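Long-range contacts in PA1221 (Pseudomonas aeruginosa, PDB 4DG8), which belongs to the ANL clan of AMP-binding proteins and carries, in the same chain, a predicted phosphopantetheine attachment domain: residues M205-N210 and A254-L259; C231-D236 and G250-D255; A200-M205 and G277-L282. All coordinates share one frame; numbering follows the deposited sequence.

How the contacts relate
Contact 1 holds the middle of the group: its centre lies about 7 Å from that of contact 2 and about 8 Å from that of contact 3, while the centres of contacts 2 and 3 are about 12 Å apart. Contacts 1 and 2 share Ala254 and Asp255, and strands 206-209 and 231-234 are neighbours in one sheet. Contacts 1 and 3 share Met205, with strands 256-260 and 280-284 side by side in a second sheet. The backbone bond from Arg279 N to Asp255 O, 2.7 Å, links the segment ends shared by contacts 1 and 2 to contact 3. The bound adenosine monophosphate is not touched; the side chain of Leu259 in contact 1 stays about 12 Å from it.

Contact 1: M205-N210 and A254-L259; sequences MRFLVN and ADSAWL
Strands 206-209 and 256-259 run in roughly the same direction, their axes 31° apart, and meet in a single parallel bridge between Phe207 and Ser256, whose CA atoms are 4.7 Å apart. Leu208 N gives Ser256 O a nearly straight bond (2.9 Å, 171°). One residue before Phe207, Arg206 O takes two donors: Asp255 N arrives in the carbonyl plane on a lone pair, whereas Ser256 N, at 3.1 Å, comes from above that plane.

The Asp255 side chain adds to this backbone pairing. Its CG sits between the backbone N and the carbonyl carbon (chi1 60°), and OD1 accepts Arg206 N at 2.8 Å on the syn side. Ser256 OG donates to the same oxygen on the anti side, from the opposite face of the carboxylate, so two bonds grip this buried atom. The Arg206 guanidinium turns elsewhere, to Glu44 and to the carbonyl oxygen of Arg252. Ser256 CB presses over the centre of the Phe207 ring, 3.6 Å from its centroid, a CH-pi contact almost exactly on the ring normal, while Met205 CE lies in plane at the ring edge. Next along, Leu208 CB packs on Ala257 CB at 3.9 Å. Beyond this point water takes over from direct bonding: one molecule donates to Leu208 O (2.7 Å) and accepts from Trp258 N (2.8 Å), and a second links Asn210 ND2 to Trp258 O.

This is a short meeting of sheet margins within the AMP-binding domain: 206-209 is an edge strand of the four-stranded mixed sheet and 256-260 an edge strand of the five-stranded one, and the bridge joins the two.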
loop_
_atom_site.group_PDB
_atom_site.type_symbol
_atom_site.label_atom_id
_atom_site.label_comp_id
_atom_site.label_asym_id
_atom_site.label_seq_id
_atom_site.Cartn_x
_atom_site.Cartn_y
_atom_site.Cartn_z
ATOM N N MET A 205 -11.043 -16.292 6.954
ATOM C CA MET A 205 -10.187 -15.339 6.258
ATOM C C MET A 205 -10.957 -14.590 5.175
ATOM O O MET A 205 -10.531 -14.567 4.013
ATOM C CB MET A 205 -8.953 -16.034 5.670
ATOM C CG MET A 205 -8.018 -16.614 6.745
ATOM S SD MET A 205 -7.381 -15.289 7.772
ATOM C CE MET A 205 -5.891 -14.837 6.867
ATOM N N ARG A 206 -12.082 -13.965 5.534
ATOM C CA ARG A 206 -12.828 -13.265 4.503
ATOM C C ARG A 206 -12.469 -11.788 4.566
ATOM O O ARG A 206 -13.032 -11.009 5.342
ATOM C CB ARG A 206 -14.329 -13.487 4.695
ATOM C CG ARG A 206 -14.747 -14.964 4.568
ATOM C CD ARG A 206 -16.233 -15.170 4.825
ATOM N NE ARG A 206 -17.065 -14.534 3.803
ATOM C CZ ARG A 206 -17.430 -15.100 2.655
ATOM N NH1 ARG A 206 -17.020 -16.321 2.337
ATOM N NH2 ARG A 206 -18.193 -14.433 1.805
ATOM N N PHE A 207 -11.586 -11.399 3.651
ATOM C CA PHE A 207 -10.973 -10.081 3.689
ATOM C C PHE A 207 -11.760 -9.091 2.873
ATOM O O PHE A 207 -12.113 -9.364 1.732
ATOM C CB PHE A 207 -9.532 -10.120 3.167
ATOM C CG PHE A 207 -8.524 -10.266 4.236
ATOM C CD1 PHE A 207 -8.130 -11.528 4.667
ATOM C CD2 PHE A 207 -7.990 -9.149 4.853
ATOM C CE1 PHE A 207 -7.209 -11.663 5.681
ATOM C CE2 PHE A 207 -7.056 -9.283 5.869
ATOM C CZ PHE A 207 -6.666 -10.530 6.277
ATOM N N LEU A 208 -12.045 -7.945 3.480
ATOM C CA LEU A 208 -12.538 -6.811 2.750
ATOM C C LEU A 208 -11.444 -6.402 1.766
ATOM O O LEU A 208 -10.303 -6.177 2.159
ATOM C CB LEU A 208 -12.818 -5.666 3.717
ATOM C CG LEU A 208 -13.150 -4.340 3.035
ATOM C CD1 LEU A 208 -14.439 -4.484 2.262
ATOM C CD2 LEU A 208 -13.264 -3.218 4.053
ATOM N N VAL A 209 -11.790 -6.346 0.490
ATOM C CA VAL A 209 -10.889 -5.817 -0.519
ATOM C C VAL A 209 -11.390 -4.444 -0.925
ATOM O O VAL A 209 -12.423 -4.306 -1.581
ATOM C CB VAL A 209 -10.797 -6.731 -1.750
ATOM C CG1 VAL A 209 -9.994 -6.036 -2.894
ATOM C CG2 VAL A 209 -10.192 -8.064 -1.369
ATOM N N ASN A 210 -10.634 -3.442 -0.497
ATOM C CA ASN A 210 -11.004 -2.041 -0.560
ATOM C C ASN A 210 -9.877 -1.115 -1.099
ATOM O O ASN A 210 -10.111 -0.237 -1.927
ATOM C CB ASN A 210 -11.581 -1.586 0.790
ATOM C CG ASN A 210 -11.913 -0.108 0.806
ATOM O OD1 ASN A 210 -12.783 0.354 0.066
ATOM N ND2 ASN A 210 -11.206 0.643 1.642
ATOM N N ALA A 254 -17.758 -10.424 5.197
ATOM C CA ALA A 254 -16.386 -10.028 5.508
ATOM C C ALA A 254 -16.170 -10.081 7.020
ATOM O O ALA A 254 -16.984 -9.555 7.785
ATOM C CB ALA A 254 -16.078 -8.639 4.971
ATOM N N ASP A 255 -15.157 -10.833 7.438
ATOM C CA ASP A 255 -14.695 -10.884 8.832
ATOM C C ASP A 255 -13.308 -10.273 9.141
ATOM O O ASP A 255 -12.893 -10.258 10.284
ATOM C CB ASP A 255 -14.788 -12.319 9.369
ATOM C CG ASP A 255 -13.942 -13.307 8.563
ATOM O OD1 ASP A 255 -12.910 -12.888 7.983
ATOM O OD2 ASP A 255 -14.306 -14.506 8.522
ATOM N N SER A 256 -12.582 -9.820 8.120
ATOM C CA SER A 256 -11.217 -9.340 8.296
ATOM C C SER A 256 -11.059 -8.079 7.465
ATOM O O SER A 256 -11.540 -8.015 6.334
ATOM C CB SER A 256 -10.187 -10.380 7.798
ATOM O OG SER A 256 -10.342 -11.642 8.440
ATOM N N ALA A 257 -10.404 -7.065 8.010
ATOM C CA ALA A 257 -10.257 -5.851 7.223
ATOM C C ALA A 257 -9.031 -5.038 7.574
ATOM O O ALA A 257 -8.576 -5.035 8.711
ATOM C CB ALA A 257 -11.530 -4.983 7.308
ATOM N N TRP A 258 -8.507 -4.360 6.566
ATOM C CA TRP A 258 -7.551 -3.289 6.759
ATOM C C TRP A 258 -8.297 -1.966 6.594
ATOM O O TRP A 258 -9.090 -1.798 5.667
ATOM C CB TRP A 258 -6.426 -3.372 5.719
ATOM C CG TRP A 258 -5.666 -2.062 5.583
ATOM C CD1 TRP A 258 -5.901 -1.065 4.674
ATOM C CD2 TRP A 258 -4.593 -1.596 6.421
ATOM N NE1 TRP A 258 -5.028 -0.029 4.883
ATOM C CE2 TRP A 258 -4.219 -0.323 5.950
ATOM C CE3 TRP A 258 -3.918 -2.132 7.532
ATOM C CZ2 TRP A 258 -3.171 0.422 6.530
ATOM C CZ3 TRP A 258 -2.885 -1.382 8.119
ATOM C CH2 TRP A 258 -2.521 -0.129 7.608
ATOM N N LEU A 259 -8.066 -1.047 7.520
ATOM C CA LEU A 259 -8.576 0.310 7.419
ATOM C C LEU A 259 -7.457 1.236 7.838
ATOM O O LEU A 259 -6.976 1.174 8.986
ATOM C CB LEU A 259 -9.751 0.525 8.364
ATOM C CG LEU A 259 -10.962 -0.380 8.154
ATOM C CD1 LEU A 259 -11.939 -0.146 9.293
ATOM C CD2 LEU A 259 -11.618 -0.106 6.799
HETATM O O HOH W 1 -9.795 -4.346 4.050
HETATM O O HOH W 2 -9.212 -0.765 2.968
#

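Contact 2: C231-D236 and G250-D255; sequences CCVLND and GERGAD
Val233 and Arg252 meet where strand 231-234 is faced by the chain leaving helix 242-250, inside the strand-helix-strand connection that carries the AMP-binding domain from one of its sheets to the next. After the helix Gly253 takes a positive phi, a conformation that suits glycine, and the chain continues into Ala254 and on to strand 256-260.

Val233 supplies the apolar half. Its CG1 is anti to the backbone N (chi1 -176°), where it rests against Arg252 CB at 3.6 Å. That same methyl lies 4.1 Å from Ala254 CB, and CG2 comes up to Ala254 CA, so both branches bear on Ala254, and CG1 alone also reaches Arg252 CB.

From CB onward the Arg252 chain leads away from this apolar patch to a polar end. CG is anti to the carbonyl carbon, from there to NE the chain is extended, and chi4, also anti, sets CZ so that the guanidinium reaches Asp236. The aspartate's own CG stands between its backbone N and carbonyl carbon. The resulting salt bridge rests on one carboxylate oxygen: NH1 reaches OD1 of Asp236 at 2.6 Å and nearly straight (163°), on the syn side, while NH2 makes a longer, weak bond to the same atom. Carboxylate and guanidinium stand almost perpendicular, 87° apart, and OD1 lies at the edge of the guanidinium. Leu234 O is also at that edge, 3.2 Å from Arg252 NH1. The second oxygen of the carboxylate has its own partner, Asp236 OD2 accepting the backbone N of Arg49.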
loop_
_atom_site.group_PDB
_atom_site.type_symbol
_atom_site.label_atom_id
_atom_site.label_comp_id
_atom_site.label_asym_id
_atom_site.label_seq_id
_atom_site.Cartn_x
_atom_site.Cartn_y
_atom_site.Cartn_z
ATOM N N CYS A 231 -11.626 -15.693 1.403
ATOM C CA CYS A 231 -12.399 -15.071 0.331
ATOM C C CYS A 231 -12.108 -13.587 0.187
ATOM O O CYS A 231 -12.083 -12.847 1.170
ATOM C CB CYS A 231 -13.907 -15.265 0.552
ATOM S SG CYS A 231 -14.935 -14.645 -0.813
ATOM N N CYS A 232 -11.906 -13.153 -1.049
ATOM C CA CYS A 232 -11.789 -11.738 -1.299
ATOM C C CYS A 232 -13.207 -11.210 -1.415
ATOM O O CYS A 232 -13.916 -11.502 -2.381
ATOM C CB CYS A 232 -11.056 -11.510 -2.628
ATOM S SG CYS A 232 -9.316 -11.904 -2.527
ATOM N N VAL A 233 -13.597 -10.385 -0.452
ATOM C CA VAL A 233 -14.912 -9.776 -0.471
ATOM C C VAL A 233 -14.707 -8.377 -1.021
ATOM O O VAL A 233 -14.291 -7.464 -0.298
ATOM C CB VAL A 233 -15.458 -9.662 0.963
ATOM C CG1 VAL A 233 -16.867 -9.110 0.952
ATOM C CG2 VAL A 233 -15.430 -11.041 1.644
ATOM N N LEU A 234 -15.078 -8.195 -2.283
ATOM C CA LEU A 234 -14.683 -6.998 -3.016
ATOM C C LEU A 234 -15.643 -5.894 -2.679
ATOM O O LEU A 234 -16.857 -6.113 -2.686
ATOM C CB LEU A 234 -14.741 -7.245 -4.527
ATOM C CG LEU A 234 -13.994 -8.441 -5.118
ATOM C CD1 LEU A 234 -14.127 -8.426 -6.654
ATOM C CD2 LEU A 234 -12.533 -8.442 -4.698
ATOM N N ASN A 235 -15.138 -4.689 -2.446
ATOM C CA ASN A 235 -16.067 -3.601 -2.298
ATOM C C ASN A 235 -16.312 -3.034 -3.681
ATOM O O ASN A 235 -15.559 -2.187 -4.170
ATOM C CB ASN A 235 -15.477 -2.490 -1.416
ATOM C CG ASN A 235 -16.334 -1.213 -1.441
ATOM O OD1 ASN A 235 -17.517 -1.265 -1.762
ATOM N ND2 ASN A 235 -15.732 -0.072 -1.116
ATOM N N ASP A 236 -17.411 -3.493 -4.272
ATOM C CA ASP A 236 -18.003 -2.938 -5.492
ATOM C C ASP A 236 -19.248 -2.109 -5.188
ATOM O O ASP A 236 -20.075 -1.874 -6.070
ATOM C CB ASP A 236 -18.269 -4.019 -6.549
ATOM C CG ASP A 236 -18.973 -5.227 -5.977
ATOM O OD1 ASP A 236 -19.517 -5.116 -4.847
ATOM O OD2 ASP A 236 -18.989 -6.269 -6.665
ATOM N N GLY A 250 -22.392 -7.592 6.702
ATOM C CA GLY A 250 -23.671 -8.253 6.903
ATOM C C GLY A 250 -24.174 -9.040 5.704
ATOM O O GLY A 250 -24.680 -10.151 5.857
ATOM N N GLU A 251 -24.066 -8.462 4.512
ATOM C CA GLU A 251 -24.530 -9.153 3.308
ATOM C C GLU A 251 -23.514 -10.121 2.733
ATOM O O GLU A 251 -23.873 -11.150 2.167
ATOM C CB GLU A 251 -24.972 -8.155 2.238
ATOM C CG GLU A 251 -26.149 -7.315 2.684
ATOM C CD GLU A 251 -26.493 -6.218 1.701
ATOM O OE1 GLU A 251 -26.084 -6.322 0.521
ATOM O OE2 GLU A 251 -27.175 -5.254 2.118
ATOM N N ARG A 252 -22.248 -9.746 2.791
ATOM C CA ARG A 252 -21.200 -10.591 2.216
ATOM C C ARG A 252 -20.290 -11.396 3.142
ATOM O O ARG A 252 -19.464 -12.165 2.665
ATOM C CB ARG A 252 -20.432 -9.812 1.170
ATOM C CG ARG A 252 -21.404 -9.270 0.160
ATOM C CD ARG A 252 -20.713 -8.476 -0.854
ATOM N NE ARG A 252 -21.652 -7.802 -1.728
ATOM C CZ ARG A 252 -21.261 -7.039 -2.740
ATOM N NH1 ARG A 252 -19.968 -6.893 -2.971
ATOM N NH2 ARG A 252 -22.148 -6.430 -3.505
ATOM N N GLY A 253 -20.452 -11.233 4.450
ATOM C CA GLY A 253 -19.647 -11.985 5.394
ATOM C C GLY A 253 -18.165 -11.639 5.543
ATOM O O GLY A 253 -17.386 -12.474 6.011
ATOM N N ALA A 254 -17.758 -10.424 5.197
ATOM C CA ALA A 254 -16.386 -10.028 5.508
ATOM C C ALA A 254 -16.170 -10.081 7.020
ATOM O O ALA A 254 -16.984 -9.555 7.785
ATOM C CB ALA A 254 -16.078 -8.639 4.971
ATOM N N ASP A 255 -15.157 -10.833 7.438
ATOM C CA ASP A 255 -14.695 -10.884 8.832
ATOM C C ASP A 255 -13.308 -10.273 9.141
ATOM O O ASP A 255 -12.893 -10.258 10.284
ATOM C CB ASP A 255 -14.788 -12.319 9.369
ATOM C CG ASP A 255 -13.942 -13.307 8.563
ATOM O OD1 ASP A 255 -12.910 -12.888 7.983
ATOM O OD2 ASP A 255 -14.306 -14.506 8.522
#

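Contact 3: A200-M205 and G277-L282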
loop_
_atom_site.group_PDB
_atom_site.type_symbol
_atom_site.label_atom_id
_atom_site.label_comp_id
_atom_site.label_asym_id
_atom_site.label_seq_id
_atom_site.Cartn_x
_atom_site.Cartn_y
_atom_site.Cartn_z
ATOM N N ALA A 200 -4.413 -14.542 12.797
ATOM C CA ALA A 200 -4.899 -15.844 13.284
ATOM C C ALA A 200 -6.319 -15.884 13.863
ATOM O O ALA A 200 -6.685 -16.871 14.509
ATOM C CB ALA A 200 -3.899 -16.444 14.281
ATOM N N PHE A 201 -7.079 -14.798 13.727
ATOM C CA PHE A 201 -8.370 -14.688 14.422
ATOM C C PHE A 201 -9.654 -14.949 13.601
ATOM O O PHE A 201 -10.766 -14.870 14.123
ATOM C CB PHE A 201 -8.430 -13.355 15.185
ATOM C CG PHE A 201 -7.125 -12.997 15.857
ATOM C CD1 PHE A 201 -6.687 -13.693 16.978
ATOM C CD2 PHE A 201 -6.330 -11.966 15.361
ATOM C CE1 PHE A 201 -5.483 -13.370 17.594
ATOM C CE2 PHE A 201 -5.126 -11.629 15.976
ATOM C CZ PHE A 201 -4.701 -12.329 17.092
ATOM N N ALA A 202 -9.501 -15.232 12.315
ATOM C CA ALA A 202 -10.658 -15.453 11.453
ATOM C C ALA A 202 -10.446 -16.687 10.571
ATOM O O ALA A 202 -9.854 -16.589 9.497
ATOM C CB ALA A 202 -10.955 -14.193 10.601
ATOM N N PRO A 203 -10.893 -17.866 11.042
ATOM C CA PRO A 203 -10.644 -19.109 10.300
ATOM C C PRO A 203 -11.020 -19.001 8.817
ATOM O O PRO A 203 -10.333 -19.579 7.968
ATOM C CB PRO A 203 -11.543 -20.131 11.017
ATOM C CG PRO A 203 -11.615 -19.638 12.430
ATOM C CD PRO A 203 -11.620 -18.106 12.304
ATOM N N GLN A 204 -12.084 -18.261 8.511
ATOM C CA GLN A 204 -12.576 -18.162 7.130
ATOM C C GLN A 204 -11.841 -17.125 6.293
ATOM O O GLN A 204 -12.023 -17.068 5.066
ATOM C CB GLN A 204 -14.085 -17.865 7.075
ATOM C CG GLN A 204 -14.981 -18.996 7.551
ATOM C CD GLN A 204 -16.344 -18.948 6.885
ATOM O OE1 GLN A 204 -17.229 -18.184 7.294
ATOM N NE2 GLN A 204 -16.514 -19.752 5.832
ATOM N N MET A 205 -11.043 -16.292 6.954
ATOM C CA MET A 205 -10.187 -15.339 6.258
ATOM C C MET A 205 -10.957 -14.590 5.175
ATOM O O MET A 205 -10.531 -14.567 4.013
ATOM C CB MET A 205 -8.953 -16.034 5.670
ATOM C CG MET A 205 -8.018 -16.614 6.745
ATOM S SD MET A 205 -7.381 -15.289 7.772
ATOM C CE MET A 205 -5.891 -14.837 6.867
ATOM N N GLY A 277 -19.017 -7.441 13.813
ATOM C CA GLY A 277 -18.914 -8.567 12.897
ATOM C C GLY A 277 -17.510 -8.781 12.329
ATOM O O GLY A 277 -17.223 -9.848 11.776
ATOM N N LEU A 278 -16.631 -7.785 12.456
ATOM C CA LEU A 278 -15.205 -7.991 12.140
ATOM C C LEU A 278 -14.519 -8.828 13.216
ATOM O O LEU A 278 -14.679 -8.574 14.413
ATOM C CB LEU A 278 -14.463 -6.660 11.972
ATOM C CG LEU A 278 -14.810 -5.841 10.729
ATOM C CD1 LEU A 278 -13.976 -4.543 10.700
ATOM C CD2 LEU A 278 -14.586 -6.665 9.464
ATOM N N ARG A 279 -13.816 -9.874 12.789
ATOM C CA ARG A 279 -13.031 -10.702 13.705
ATOM C C ARG A 279 -11.631 -10.121 13.939
ATOM O O ARG A 279 -11.127 -10.095 15.062
ATOM C CB ARG A 279 -12.982 -12.164 13.224
ATOM C CG ARG A 279 -14.285 -12.955 13.484
ATOM C CD ARG A 279 -14.135 -14.466 13.200
ATOM N NE ARG A 279 -15.094 -15.189 14.026
ATOM C CZ ARG A 279 -14.779 -16.069 14.964
ATOM N NH1 ARG A 279 -13.519 -16.409 15.178
ATOM N NH2 ARG A 279 -15.741 -16.635 15.666
ATOM N N GLN A 280 -11.006 -9.660 12.866
ATOM C CA GLN A 280 -9.709 -8.994 12.970
ATOM C C GLN A 280 -9.688 -7.752 12.079
ATOM O O GLN A 280 -10.069 -7.787 10.894
ATOM C CB GLN A 280 -8.550 -9.968 12.656
ATOM C CG GLN A 280 -8.654 -10.625 11.286
ATOM C CD GLN A 280 -7.834 -11.912 11.104
ATOM O OE1 GLN A 280 -7.178 -12.414 12.029
ATOM N NE2 GLN A 280 -7.870 -12.450 9.879
ATOM N N LEU A 281 -9.266 -6.648 12.687
ATOM C CA LEU A 281 -9.160 -5.354 12.040
ATOM C C LEU A 281 -7.718 -4.867 12.187
ATOM O O LEU A 281 -7.197 -4.754 13.301
ATOM C CB LEU A 281 -10.134 -4.367 12.701
ATOM C CG LEU A 281 -10.150 -2.917 12.197
ATOM C CD1 LEU A 281 -10.203 -2.844 10.662
ATOM C CD2 LEU A 281 -11.312 -2.155 12.804
ATOM N N LEU A 282 -7.065 -4.633 11.062
ATOM C CA LEU A 282 -5.716 -4.079 11.043
ATOM C C LEU A 282 -5.806 -2.647 10.563
ATOM O O LEU A 282 -6.566 -2.327 9.645
ATOM C CB LEU A 282 -4.789 -4.900 10.137
ATOM C CG LEU A 282 -4.782 -6.398 10.460
ATOM C CD1 LEU A 282 -5.824 -7.118 9.610
ATOM C CD2 LEU A 282 -3.424 -6.985 10.216
#
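Gln280 OE1 accepts the backbone N of Phe201 at 2.9 Å, the donor tilted 35° from the amide carbonyl plane. The same oxygen lies 3.5 Å from Phe201 CD2, with the ring and amide planes turned steeply against each other (79°). At the other branch of the amide, Gln280 NE2 is 3.6 Å from Met205 SD and equally near Ala202 CB, which sits against the amide group. Arg279 comes in beside it: its CB packs on Ala202 CB at 3.9 Å, and NH1 makes a long, weak bond to Phe201 O (3.3 Å), which lies in the plane of the guanidinium at its edge.

These side chains pin the loop that precedes strand 206-209 to the start of strand 280-284, the neighbour of 256-260 in the five-stranded sheet of the AMP-binding domain.

The reach of Gln280 follows from its torsions. CG stands between the backbone N and the carbonyl carbon (chi1 57°), and the chain is extended beyond it. Farther out, NE2 donates to Ser256 OG on the adjacent strand, which fixes which end of the amide faces Phe201. The Phe201 ring stacks on His304. On the loop side, a type I turn from Ala202 to Met205 is closed by Met205 N donating to Ala202 O at 2.8 Å.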